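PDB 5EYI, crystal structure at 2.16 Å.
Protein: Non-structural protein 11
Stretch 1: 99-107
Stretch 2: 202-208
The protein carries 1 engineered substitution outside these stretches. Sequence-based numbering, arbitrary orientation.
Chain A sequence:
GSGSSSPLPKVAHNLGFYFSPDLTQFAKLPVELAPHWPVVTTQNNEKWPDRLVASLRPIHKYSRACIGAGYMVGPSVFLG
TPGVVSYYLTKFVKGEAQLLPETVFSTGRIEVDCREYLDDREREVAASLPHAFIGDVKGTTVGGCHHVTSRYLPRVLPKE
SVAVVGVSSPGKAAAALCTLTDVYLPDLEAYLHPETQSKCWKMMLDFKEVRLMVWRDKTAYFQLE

Stretch 1 (99-107) LLPETVFST
Stretch 2 202-208: KMMLDFK

A short extended segment can be fastened to a hairpin by few backbone bonds if side chains bond and pack against the turn, and residues 99-107 of non-structural protein 11 show how. They run without regular structure alongside 202-208, whose strand ends at Leu205 before a type I' turn from Leu205 to Lys208. Asp206 (54/38) and Phe207 (63/19) take the left-handed turn positions. The segments run in the same direction, Thr103, Val104 and Phe105 facing Met204, Leu205 and Asp206 at CA-CA 4.6, 4.8 and 4.9 Å.

Leu100 (m, t) is buried, its CB 4.3 Å from Phe207 CE1. Pro101 packs its CG 3.5 Å from Met204 SD. Glu102 points its CB away, yet its carbonyl O receives a hydrogen bond from a water (3.0 Å) that accepts one from Met204 N (2.8 Å), extending the backbone pairing through solvent.

Thr103 (-153/155; chi1 t) suits the turn because it is bifunctional. Its OG1 accepts from Phe207 N (3.1 Å) and donates to Val104 O (2.8 Å), while CG2 sits over the Phe207 ring face, 3.6 Å from its centroid.

Val104 (-89/162, m) forms the single beta bridge: its N donates to Met204 O (3.0 Å), and its O accepts from Asp206 N (2.8 Å). Its branched side chain sets CG1 3.6 Å from Met203 CE and CG2 3.8 Å from Leu205 CD1.

Phe105 (-124/142, m) directs its ring edge toward the face of Phe207 (m), centroids 5.5 Å apart and planes at 82°; Phe105 CE1 lies 3.7 Å from Phe207 CE2.

Ser106 (-67/150, m) finishes the contact. The Asp206 carboxylate (m) accepts twice from Ser106, OD1 from N (2.8 Å) and OD2 from OG (2.6 Å), a fitting role for a buried acid; a water also donates to Asp206 OD1 and Ser106 O, 2.9 Å each. Thr107 (p) points away and makes no contact with 202-208. In all, 597 Å² is buried between the stretches, both sides summed.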

# COMPACT_ATOMS: atom_id res chain seq x y z
N LEU A 99 11.18 -26.77 1.08
CA LEU A 99 11.03 -25.74 0.06
C LEU A 99 11.11 -24.38 0.75
O LEU A 99 10.40 -24.14 1.73
CB LEU A 99 9.68 -25.86 -0.65
CG LEU A 99 9.64 -25.27 -2.06
CD1 LEU A 99 10.22 -26.27 -3.05
CD2 LEU A 99 8.22 -24.86 -2.46
N LEU A 100 11.98 -23.49 0.26
CA LEU A 100 12.04 -22.12 0.75
C LEU A 100 11.17 -21.24 -0.13
O LEU A 100 11.10 -21.47 -1.34
CB LEU A 100 13.48 -21.60 0.77
CG LEU A 100 14.36 -22.06 1.93
CD1 LEU A 100 15.81 -21.74 1.64
CD2 LEU A 100 13.93 -21.41 3.25
N PRO A 101 10.52 -20.22 0.45
CA PRO A 101 9.70 -19.31 -0.35
C PRO A 101 10.54 -18.31 -1.15
O PRO A 101 11.75 -18.21 -0.97
CB PRO A 101 8.85 -18.59 0.70
CG PRO A 101 9.68 -18.60 1.93
CD PRO A 101 10.43 -19.90 1.89
N GLU A 102 9.86 -17.59 -2.04
CA GLU A 102 10.49 -16.55 -2.85
C GLU A 102 10.63 -15.30 -2.01
O GLU A 102 9.75 -14.98 -1.21
CB GLU A 102 9.63 -16.23 -4.08
CG GLU A 102 9.33 -17.40 -5.02
CD GLU A 102 10.44 -17.71 -6.01
OE1 GLU A 102 10.52 -18.87 -6.46
OE2 GLU A 102 11.23 -16.80 -6.35
N THR A 103 11.74 -14.58 -2.18
CA THR A 103 11.98 -13.33 -1.45
C THR A 103 12.89 -12.40 -2.23
O THR A 103 13.66 -12.85 -3.06
CB THR A 103 12.59 -13.60 -0.05
OG1 THR A 103 12.70 -12.37 0.68
CG2 THR A 103 13.97 -14.22 -0.14
N VAL A 104 12.78 -11.10 -1.96
CA VAL A 104 13.82 -10.16 -2.35
C VAL A 104 14.85 -10.09 -1.22
O VAL A 104 14.57 -10.50 -0.08
CB VAL A 104 13.29 -8.76 -2.77
CG1 VAL A 104 12.23 -8.90 -3.85
CG2 VAL A 104 12.72 -7.97 -1.61
N PHE A 105 16.03 -9.58 -1.54
CA PHE A 105 17.15 -9.58 -0.61
C PHE A 105 17.70 -8.18 -0.37
O PHE A 105 17.77 -7.38 -1.29
CB PHE A 105 18.25 -10.52 -1.11
CG PHE A 105 17.90 -11.97 -0.96
CD1 PHE A 105 18.04 -12.61 0.26
CD2 PHE A 105 17.42 -12.70 -2.04
CE1 PHE A 105 17.71 -13.94 0.41
CE2 PHE A 105 17.07 -14.03 -1.90
CZ PHE A 105 17.22 -14.66 -0.68
N SER A 106 18.08 -7.91 0.86
CA SER A 106 18.88 -6.73 1.18
C SER A 106 20.25 -6.89 0.55
O SER A 106 20.77 -8.01 0.44
CB SER A 106 19.02 -6.55 2.69
OG SER A 106 17.78 -6.22 3.27
N THR A 107 20.87 -5.77 0.19
CA THR A 107 22.07 -5.78 -0.65
C THR A 107 23.39 -5.69 0.11
O THR A 107 24.45 -5.71 -0.52
CB THR A 107 22.01 -4.61 -1.63
OG1 THR A 107 21.84 -3.39 -0.90
CG2 THR A 107 20.86 -4.80 -2.59
N LYS A 202 1.80 -7.84 -0.67
CA LYS A 202 2.45 -8.73 0.32
C LYS A 202 3.63 -9.44 -0.34
O LYS A 202 3.49 -9.98 -1.43
CB LYS A 202 1.47 -9.77 0.87
CG LYS A 202 0.55 -9.24 1.97
CD LYS A 202 0.44 -10.22 3.14
CE LYS A 202 -0.38 -11.45 2.78
NZ LYS A 202 -0.39 -12.46 3.89
N MET A 203 4.78 -9.42 0.32
CA MET A 203 5.97 -10.09 -0.21
C MET A 203 6.94 -10.38 0.91
O MET A 203 6.67 -10.10 2.08
CB MET A 203 6.62 -9.26 -1.34
CG MET A 203 7.08 -7.87 -0.93
SD MET A 203 7.51 -6.82 -2.34
CE MET A 203 9.07 -7.54 -2.77
N MET A 204 8.07 -10.98 0.56
CA MET A 204 9.12 -11.24 1.52
C MET A 204 10.36 -10.45 1.17
O MET A 204 10.68 -10.24 -0.01
CB MET A 204 9.40 -12.74 1.59
CG MET A 204 8.39 -13.50 2.44
SD MET A 204 8.88 -15.22 2.60
CE MET A 204 8.30 -15.61 4.25
N LEU A 205 11.03 -9.97 2.23
CA LEU A 205 12.33 -9.31 2.15
C LEU A 205 13.22 -10.01 3.17
O LEU A 205 12.90 -10.02 4.36
CB LEU A 205 12.18 -7.83 2.49
CG LEU A 205 13.44 -6.99 2.72
CD1 LEU A 205 14.47 -7.16 1.62
CD2 LEU A 205 13.04 -5.53 2.83
N ASP A 206 14.31 -10.61 2.69
CA ASP A 206 15.19 -11.45 3.52
C ASP A 206 14.40 -12.55 4.25
O ASP A 206 14.68 -12.86 5.40
CB ASP A 206 15.97 -10.58 4.55
CG ASP A 206 16.82 -9.51 3.89
OD1 ASP A 206 17.36 -9.76 2.79
OD2 ASP A 206 16.99 -8.42 4.48
N PHE A 207 13.42 -13.13 3.56
CA PHE A 207 12.48 -14.12 4.12
C PHE A 207 11.57 -13.63 5.26
O PHE A 207 11.02 -14.44 5.98
CB PHE A 207 13.22 -15.40 4.56
CG PHE A 207 14.01 -16.05 3.46
CD1 PHE A 207 13.36 -16.77 2.45
CD2 PHE A 207 15.40 -15.96 3.43
CE1 PHE A 207 14.08 -17.38 1.44
CE2 PHE A 207 16.12 -16.57 2.42
CZ PHE A 207 15.46 -17.29 1.42
N LYS A 208 11.40 -12.33 5.41
CA LYS A 208 10.49 -11.77 6.41
C LYS A 208 9.27 -11.27 5.65
O LYS A 208 9.40 -10.54 4.67
CB LYS A 208 11.19 -10.64 7.16
CG LYS A 208 10.31 -9.72 7.99
CD LYS A 208 10.11 -10.22 9.41
CE LYS A 208 11.28 -9.83 10.30
NZ LYS A 208 11.23 -8.40 10.71
O HOH W 1 8.23 -12.43 -1.78
O HOH W 2 20.21 -10.18 2.29